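Local coordinates for protein PHOX (Pseudomonas fluorescens, PDB 4A9V) that is an alkaline phosphatase of beta-propeller fold that hydrolyses phosphate monoesters with a mixed iron-calcium cofactor, at residues 270-276 with 287-293. Coordinates in Å, arbitrary orientation, origin at the centre of the assembly. Numbering follows the deposited sequence.
Sequences FKHENAA and VYMGDDE. With CA (calcium ion), chain Q; FEO (mu-oxo-diiron), chain S.
Two antiparallel segments meet near the centre of the beta-propeller: loop 270-276, leading into strand 276-279, and 287-293, made of strand 284-290 and the residues that follow. Inverse gamma turns centre on K271 and D292. V287 packs its CG1 3.6 Å from A275 CB. Y288 and A276 form a hydrogen-bonded antiparallel pair: A276 N to Y288 O and Y288 N to A276 O are both 2.9 Å, and both side chains touch I389. M289, in an mtm rotamer, brings SD to the H272 ring edge, 4.6 Å from its centroid, and CB 3.9 Å from F270 CZ. At G290 pairing is less direct: E273 N donates to G290 O (3.1 Å), water 1 links G290 O (3.0 Å) to N274 O (2.8 Å), and water 2 links G290 N (2.8 Å) to N274 N (3.0 Å). A separate single bridge joins D291 to H272, the register having shifted by one; D291 OD1 accepts K271 N (2.9 Å) while R372 holds OD2. D292 N donates to K271 O (3.0 Å). E293 OE1 forms a salt bridge with K271 NZ (3.0 Å), which also bonds Y216 O. With chi1 t in both, D292 OD2 and E273 OE1 each bind FE2 at 2.0 Å, beside E194 and E387; R385 pairs with D292 OD1. E273 OE2 takes calcium at 2.3 Å. One carboxylate thus bridges iron and calcium, and the neighbouring backbone bonds are consistent with positioning two cofactor ligands.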
ATOM      1  N   PHE A 270       7.368  -6.195  -8.895  1.00  6.31           N
ATOM      2  CA  PHE A 270       8.162  -5.895  -7.710  1.00  6.63           C
ATOM      3  C   PHE A 270       7.184  -5.868  -6.529  1.00  6.48           C
ATOM      4  O   PHE A 270       6.046  -6.322  -6.670  1.00  6.93           O
ATOM      5  CB  PHE A 270       9.017  -4.600  -7.858  1.00  6.40           C
ATOM      6  CG  PHE A 270       8.265  -3.382  -8.353  1.00  6.43           C
ATOM      7  CD1 PHE A 270       7.667  -2.506  -7.459  1.00  7.12           C
ATOM      8  CD2 PHE A 270       8.366  -2.992  -9.682  1.00  7.00           C
ATOM      9  CE1 PHE A 270       7.106  -1.320  -7.895  1.00  6.98           C
ATOM     10  CE2 PHE A 270       7.811  -1.812 -10.121  1.00  7.43           C
ATOM     11  CZ  PHE A 270       7.208  -0.960  -9.226  1.00  7.43           C
ATOM     12  N   LYS A 271       7.653  -5.485  -5.348  1.00  6.31           N
ATOM     13  CA  LYS A 271       6.811  -5.530  -4.161  1.00  6.23           C
ATOM     14  C   LYS A 271       6.066  -4.195  -4.021  1.00  6.36           C
ATOM     15  O   LYS A 271       6.484  -3.283  -3.306  1.00  6.63           O
ATOM     16  CB  LYS A 271       7.639  -5.916  -2.934  1.00  6.79           C
ATOM     17  CG  LYS A 271       8.251  -7.287  -3.117  1.00  6.53           C
ATOM     18  CD  LYS A 271       8.966  -7.837  -1.900  1.00  7.90           C
ATOM     19  CE  LYS A 271       9.686  -9.121  -2.279  1.00  9.30           C
ATOM     20  NZ  LYS A 271      10.477  -9.693  -1.159  1.00 10.35           N
ATOM     21  N   HIS A 272       5.030  -4.056  -4.844  1.00  6.15           N
ATOM     22  CA  HIS A 272       4.323  -2.789  -5.006  1.00  5.87           C
ATOM     23  C   HIS A 272       3.636  -2.371  -3.732  1.00  5.94           C
ATOM     24  O   HIS A 272       2.808  -3.116  -3.209  1.00  6.97           O
ATOM     25  CB  HIS A 272       3.247  -2.938  -6.075  1.00  6.33           C
ATOM     26  CG  HIS A 272       3.775  -3.087  -7.473  1.00  6.12           C
ATOM     27  ND1 HIS A 272       4.010  -2.019  -8.268  1.00  6.35           N
ATOM     28  CD2 HIS A 272       4.041  -4.211  -8.235  1.00  6.75           C
ATOM     29  CE1 HIS A 272       4.419  -2.443  -9.471  1.00  7.05           C
ATOM     30  NE2 HIS A 272       4.442  -3.777  -9.455  1.00  7.09           N
ATOM     31  N   GLU A 273       3.842  -1.122  -3.317  1.00  5.78           N
ATOM     32  CA  GLU A 273       3.093  -0.553  -2.198  1.00  5.73           C
ATOM     33  C   GLU A 273       1.798   0.089  -2.701  1.00  5.83           C
ATOM     34  O   GLU A 273       0.716  -0.455  -2.497  1.00  6.30           O
ATOM     35  CB  GLU A 273       3.930   0.451  -1.422  1.00  6.42           C
ATOM     36  CG  GLU A 273       3.202   0.976  -0.192  1.00  6.49           C
ATOM     37  CD  GLU A 273       3.509   0.204   1.075  1.00  6.36           C
ATOM     38  OE1 GLU A 273       4.509  -0.558   1.074  1.00  7.30           O
ATOM     39  OE2 GLU A 273       2.767   0.398   2.073  1.00  6.80           O
ATOM     40  N   ASN A 274       1.893   1.251  -3.347  1.00  5.83           N
ATOM     41  CA  ASN A 274       0.716   1.897  -3.933  1.00  6.03           C
ATOM     42  C   ASN A 274       0.996   2.377  -5.351  1.00  5.59           C
ATOM     43  O   ASN A 274       2.045   2.108  -5.930  1.00  6.11           O
ATOM     44  CB  ASN A 274       0.116   2.999  -3.015  1.00  5.84           C
ATOM     45  CG  ASN A 274       0.683   4.387  -3.271  1.00  5.97           C
ATOM     46  OD1 ASN A 274       1.859   4.552  -3.601  1.00  6.22           O
ATOM     47  ND2 ASN A 274      -0.120   5.407  -2.983  1.00  6.71           N
ATOM     48  N   ALA A 275      -0.006   3.021  -5.938  1.00  6.24           N
ATOM     49  CA  ALA A 275       0.045   3.435  -7.330  1.00  6.59           C
ATOM     50  C   ALA A 275      -0.606   4.812  -7.429  1.00  6.95           C
ATOM     51  O   ALA A 275      -1.817   4.950  -7.298  1.00  8.67           O
ATOM     52  CB  ALA A 275      -0.686   2.425  -8.202  1.00  7.63           C
ATOM     53  N   ALA A 276       0.226   5.842  -7.509  1.00  6.31           N
ATOM     54  CA  ALA A 276      -0.227   7.229  -7.419  1.00  6.90           C
ATOM     55  C   ALA A 276      -0.460   7.795  -8.810  1.00  6.66           C
ATOM     56  O   ALA A 276       0.474   7.904  -9.601  1.00  7.16           O
ATOM     57  CB  ALA A 276       0.803   8.072  -6.683  1.00  7.55           C
ATOM     58  N   VAL A 287       1.723   6.879 -13.417  1.00  6.46           N
ATOM     59  CA  VAL A 287       1.555   6.108 -12.188  1.00  6.57           C
ATOM     60  C   VAL A 287       2.897   6.006 -11.468  1.00  6.54           C
ATOM     61  O   VAL A 287       3.824   5.373 -11.969  1.00  6.85           O
ATOM     62  CB  VAL A 287       1.018   4.689 -12.467  1.00  6.99           C
ATOM     63  CG1 VAL A 287       0.684   3.999 -11.154  1.00  7.47           C
ATOM     64  CG2 VAL A 287      -0.182   4.722 -13.406  1.00  7.80           C
ATOM     65  N   TYR A 288       3.031   6.689 -10.333  1.00  6.28           N
ATOM     66  CA  TYR A 288       4.240   6.582  -9.504  1.00  6.24           C
ATOM     67  C   TYR A 288       4.097   5.412  -8.530  1.00  5.93           C
ATOM     68  O   TYR A 288       3.026   5.209  -7.953  1.00  6.81           O
ATOM     69  CB  TYR A 288       4.474   7.877  -8.711  1.00  6.57           C
ATOM     70  CG  TYR A 288       4.757   9.094  -9.560  1.00  6.52           C
ATOM     71  CD1 TYR A 288       6.014   9.309 -10.093  1.00  7.05           C
ATOM     72  CD2 TYR A 288       3.795  10.076  -9.740  1.00  7.17           C
ATOM     73  CE1 TYR A 288       6.296  10.451 -10.821  1.00  7.77           C
ATOM     74  CE2 TYR A 288       4.062  11.222 -10.471  1.00  7.36           C
ATOM     75  CZ  TYR A 288       5.327  11.417 -10.991  1.00  7.81           C
ATOM     76  OH  TYR A 288       5.624  12.552 -11.716  1.00  9.09           O
ATOM     77  N   MET A 289       5.167   4.641  -8.349  1.00  5.98           N
ATOM     78  CA  MET A 289       5.103   3.371  -7.632  1.00  6.10           C
ATOM     79  C   MET A 289       6.366   3.135  -6.811  1.00  6.63           C
ATOM     80  O   MET A 289       7.467   3.121  -7.358  1.00  7.81           O
ATOM     81  CB  MET A 289       4.961   2.221  -8.628  1.00  6.42           C
ATOM     82  CG  MET A 289       3.648   2.224  -9.383  1.00  7.25           C
ATOM     83  SD  MET A 289       3.567   0.948 -10.654  1.00  7.74           S
ATOM     84  CE  MET A 289       4.695   1.628 -11.872  1.00  8.62           C
ATOM     85  N   GLY A 290       6.190   2.744  -5.553  1.00  5.85           N
ATOM     86  CA  GLY A 290       7.301   2.331  -4.707  1.00  6.37           C
ATOM     87  C   GLY A 290       7.403   0.818  -4.607  1.00  5.78           C
ATOM     88  O   GLY A 290       6.396   0.110  -4.673  1.00  6.88           O
ATOM     89  N   ASP A 291       8.633   0.333  -4.430  1.00  6.11           N
ATOM     90  CA  ASP A 291       8.951  -1.072  -4.154  1.00  6.42           C
ATOM     91  C   ASP A 291       9.433  -1.178  -2.710  1.00  6.90           C
ATOM     92  O   ASP A 291      10.528  -0.715  -2.393  1.00  7.09           O
ATOM     93  CB  ASP A 291      10.066  -1.515  -5.118  1.00  6.65           C
ATOM     94  CG  ASP A 291      10.407  -2.976  -5.018  1.00  6.05           C
ATOM     95  OD1 ASP A 291       9.714  -3.733  -4.302  1.00  6.78           O
ATOM     96  OD2 ASP A 291      11.354  -3.395  -5.727  1.00  6.79           O
ATOM     97  N   ASP A 292       8.584  -1.684  -1.814  1.00  6.76           N
ATOM     98  CA  ASP A 292       8.901  -1.633  -0.389  1.00  7.06           C
ATOM     99  C   ASP A 292       9.808  -2.782   0.024  1.00  6.78           C
ATOM    100  O   ASP A 292       9.366  -3.836   0.478  1.00  8.41           O
ATOM    101  CB  ASP A 292       7.645  -1.596   0.474  1.00  7.24           C
ATOM    102  CG  ASP A 292       7.969  -1.577   1.949  1.00  7.28           C
ATOM    103  OD1 ASP A 292       9.160  -1.417   2.292  1.00  9.47           O
ATOM    104  OD2 ASP A 292       7.035  -1.707   2.768  1.00  7.40           O
ATOM    105  N   GLU A 293      11.106  -2.534  -0.085  1.00  7.07           N
ATOM    106  CA  GLU A 293      12.113  -3.389   0.509  1.00  7.73           C
ATOM    107  C   GLU A 293      13.348  -2.526   0.721  1.00  7.40           C
ATOM    108  O   GLU A 293      13.551  -1.541   0.008  1.00  8.79           O
ATOM    109  CB  GLU A 293      12.399  -4.579  -0.410  1.00  8.75           C
ATOM    110  CG  GLU A 293      13.327  -5.613   0.197  1.00 11.61           C
ATOM    111  CD  GLU A 293      13.375  -6.920  -0.575  1.00 11.74           C
ATOM    112  OE1 GLU A 293      12.370  -7.323  -1.198  1.00 10.40           O
ATOM    113  OE2 GLU A 293      14.435  -7.578  -0.511  1.00 16.33           O
TER
HETATM  114 CA    CA Q1591       2.293  -0.181   4.261  1.00  7.90          CA
HETATM  115 FE1  FEO S1594       2.122  -3.588   2.933  1.00  7.69          FE
HETATM  116 FE2  FEO S1594       5.043  -1.736   2.614  1.00  7.08          FE
HETATM  117  O   FEO S1594       3.405  -2.232   3.506  1.00  7.92           O
HETATM  118  O   HOH W   1       3.999   0.144  -6.400  1.00  7.52           O
HETATM  119  O   HOH W   2       4.153   3.142  -3.725  1.00  6.43           O
HETATM  120  O   HOH W   3       0.844  -2.614   4.376  1.00  8.23           O
HETATM  121  O   HOH W   4       0.107  -0.094   3.024  1.00  8.22           O
HETATM  122  O   HOH W   5       0.529   0.435   5.906  1.00  9.43           O
HETATM  123  O   HOH W   6       3.002  -1.712   6.275  1.00 10.54           O
HETATM  124  O   HOH W   7       3.125  -4.653   4.669  1.00 13.70           O